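Local coordinates for protein peptide amidase (Stenotrophomonas maltophilia, PDB 1M22) that probably hydrolyses the C-terminal amide group of peptides, as a member of the amidase signature family, at residues Val180-Glu185 / Ala235-Ala240. Residues are numbered along the deposited sequence; the frame is centred on the assembly and turned at random.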
ATOM      1  N   VAL A 180      -0.953   7.081 -10.204  1.00  6.15           N
ATOM      2  CA  VAL A 180      -1.240   6.145  -9.122  1.00  5.84           C
ATOM      3  C   VAL A 180       0.025   5.348  -8.813  1.00  5.39           C
ATOM      4  O   VAL A 180       1.029   5.459  -9.521  1.00  6.20           O
ATOM      5  CB  VAL A 180      -2.360   5.157  -9.525  1.00  6.57           C
ATOM      6  CG1 VAL A 180      -3.669   5.904  -9.729  1.00  8.58           C
ATOM      7  CG2 VAL A 180      -1.971   4.419 -10.803  1.00  8.63           C
ATOM      8  N   ALA A 181      -0.026   4.539  -7.762  1.00  5.97           N
ATOM      9  CA  ALA A 181       1.117   3.722  -7.378  1.00  6.17           C
ATOM     10  C   ALA A 181       0.668   2.419  -6.734  1.00  6.08           C
ATOM     11  O   ALA A 181      -0.490   2.270  -6.337  1.00  7.04           O
ATOM     12  CB  ALA A 181       2.019   4.490  -6.412  1.00  6.39           C
ATOM     13  N   ILE A 182       1.597   1.473  -6.650  1.00  5.55           N
ATOM     14  CA  ILE A 182       1.329   0.184  -6.029  1.00  6.07           C
ATOM     15  C   ILE A 182       2.216   0.056  -4.797  1.00  6.31           C
ATOM     16  O   ILE A 182       3.416   0.363  -4.842  1.00  6.84           O
ATOM     17  CB  ILE A 182       1.667  -1.007  -6.964  1.00  6.03           C
ATOM     18  CG1 ILE A 182       0.950  -0.867  -8.309  1.00  8.29           C
ATOM     19  CG2 ILE A 182       1.268  -2.317  -6.288  1.00  6.49           C
ATOM     20  CD1 ILE A 182      -0.558  -0.872  -8.212  1.00  8.39           C
ATOM     21  N   GLY A 183       1.618  -0.380  -3.697  1.00  5.67           N
ATOM     22  CA  GLY A 183       2.375  -0.602  -2.480  1.00  5.80           C
ATOM     23  C   GLY A 183       2.118  -2.032  -2.046  1.00  5.45           C
ATOM     24  O   GLY A 183       1.463  -2.789  -2.764  1.00  6.09           O
ATOM     25  N   THR A 184       2.664  -2.424  -0.899  1.00  5.54           N
ATOM     26  CA  THR A 184       2.417  -3.759  -0.364  1.00  4.65           C
ATOM     27  C   THR A 184       2.235  -3.629   1.137  1.00  5.89           C
ATOM     28  O   THR A 184       2.756  -2.700   1.761  1.00  6.12           O
ATOM     29  CB  THR A 184       3.568  -4.788  -0.632  1.00  6.29           C
ATOM     30  OG1 THR A 184       4.697  -4.490   0.198  1.00  7.49           O
ATOM     31  CG2 THR A 184       3.977  -4.786  -2.092  1.00  7.34           C
ATOM     32  N   GLU A 185       1.470  -4.549   1.712  1.00  5.84           N
ATOM     33  CA  GLU A 185       1.235  -4.532   3.142  1.00  6.37           C
ATOM     34  C   GLU A 185       1.349  -5.915   3.754  1.00  6.96           C
ATOM     35  O   GLU A 185       0.900  -6.911   3.177  1.00  8.58           O
ATOM     36  CB  GLU A 185      -0.156  -3.961   3.477  1.00  6.35           C
ATOM     37  CG  GLU A 185      -0.470  -4.020   4.985  1.00  7.32           C
ATOM     38  CD  GLU A 185      -1.511  -3.008   5.463  1.00  7.82           C
ATOM     39  OE1 GLU A 185      -1.653  -1.930   4.842  1.00  8.03           O
ATOM     40  OE2 GLU A 185      -2.169  -3.281   6.492  1.00  8.43           O
ATOM     41  N   ALA A 235      -9.844   2.130  -7.243  1.00  6.28           N
ATOM     42  CA  ALA A 235     -10.726   1.106  -7.797  1.00  6.39           C
ATOM     43  C   ALA A 235     -10.292   0.716  -9.206  1.00  6.33           C
ATOM     44  O   ALA A 235     -10.353  -0.456  -9.577  1.00  6.85           O
ATOM     45  CB  ALA A 235     -12.174   1.602  -7.804  1.00  7.36           C
ATOM     46  N   ALA A 236      -9.849   1.695  -9.988  1.00  6.71           N
ATOM     47  CA  ALA A 236      -9.394   1.422 -11.346  1.00  6.99           C
ATOM     48  C   ALA A 236      -8.160   0.525 -11.309  1.00  6.74           C
ATOM     49  O   ALA A 236      -8.040  -0.423 -12.084  1.00  7.38           O
ATOM     50  CB  ALA A 236      -9.072   2.726 -12.064  1.00  7.94           C
ATOM     51  N   VAL A 237      -7.238   0.821 -10.401  1.00  6.56           N
ATOM     52  CA  VAL A 237      -6.034   0.014 -10.285  1.00  7.49           C
ATOM     53  C   VAL A 237      -6.354  -1.404  -9.813  1.00  6.00           C
ATOM     54  O   VAL A 237      -5.821  -2.377 -10.353  1.00  7.09           O
ATOM     55  CB  VAL A 237      -5.020   0.669  -9.321  1.00  7.75           C
ATOM     56  CG1 VAL A 237      -3.839  -0.257  -9.097  1.00  9.87           C
ATOM     57  CG2 VAL A 237      -4.531   1.987  -9.905  1.00  9.99           C
ATOM     58  N   LEU A 238      -7.233  -1.530  -8.821  1.00  5.69           N
ATOM     59  CA  LEU A 238      -7.594  -2.850  -8.308  1.00  6.72           C
ATOM     60  C   LEU A 238      -8.199  -3.702  -9.420  1.00  6.93           C
ATOM     61  O   LEU A 238      -7.927  -4.897  -9.520  1.00  7.83           O
ATOM     62  CB  LEU A 238      -8.588  -2.731  -7.145  1.00  7.65           C
ATOM     63  CG  LEU A 238      -8.829  -4.033  -6.365  1.00  7.07           C
ATOM     64  CD1 LEU A 238      -7.547  -4.443  -5.650  1.00  9.25           C
ATOM     65  CD2 LEU A 238      -9.951  -3.843  -5.360  1.00  7.71           C
ATOM     66  N   THR A 239      -9.015  -3.079 -10.263  1.00  6.65           N
ATOM     67  CA  THR A 239      -9.650  -3.786 -11.367  1.00  8.10           C
ATOM     68  C   THR A 239      -8.606  -4.415 -12.291  1.00  9.27           C
ATOM     69  O   THR A 239      -8.796  -5.516 -12.805  1.00 11.49           O
ATOM     70  CB  THR A 239     -10.543  -2.825 -12.184  1.00  8.11           C
ATOM     71  OG1 THR A 239     -11.598  -2.325 -11.349  1.00  8.90           O
ATOM     72  CG2 THR A 239     -11.151  -3.542 -13.385  1.00 12.25           C
ATOM     73  N   ALA A 240      -7.495  -3.716 -12.489  1.00  7.75           N
ATOM     74  CA  ALA A 240      -6.442  -4.211 -13.366  1.00  8.14           C
ATOM     75  C   ALA A 240      -5.521  -5.267 -12.748  1.00  8.87           C
ATOM     76  O   ALA A 240      -5.074  -6.178 -13.447  1.00 11.10           O
ATOM     77  CB  ALA A 240      -5.607  -3.037 -13.877  1.00  9.63           C
TER
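Ala235 O, two residues before the Val237 that packs on Val180 and Ile182, is gripped twice: Thr239 N gives it the usual helical bond at 3.0 Å, and Thr239 OG1 donates to it at 2.9 Å. The two donors come from opposite faces of the carbonyl plane, the hydroxyl tilted 31° from it. Threonine suits this turn because its hydroxyl can fold back on the helix while also accepting from Tyr262 N.

Across the contact everything is hydrocarbon. Val237 divides its two methyls between two strand residues. With CG1 trans to the backbone N (chi1 174°), that branch faces Ile182, meeting CD1 at 3.5 Å, a tight carbon pair. CG2 lies 3.6 Å from Val180 CG2, the two valines passing alongside one another in opposite senses. Val180 points toward the helix, so a short branched side chain suffices; Ile182 starts off to one side and needs its longer arm, bent at chi2 -62°, to bring CD1 across.

Helix 231-241 thereby packs on one face of the central mixed sheet, Val237 also touching Pro226 on strand 223-228. On the other face, Ala181 is small enough to admit helix 167-174. Farther along strand 180-185, Thr184 OG1 is hydrogen-bonded to NZ of the active-site Lys86.

With no hydrogen bond crossing between strand and helix, their direct hold is buried, non-directional dispersion and the exclusion of water.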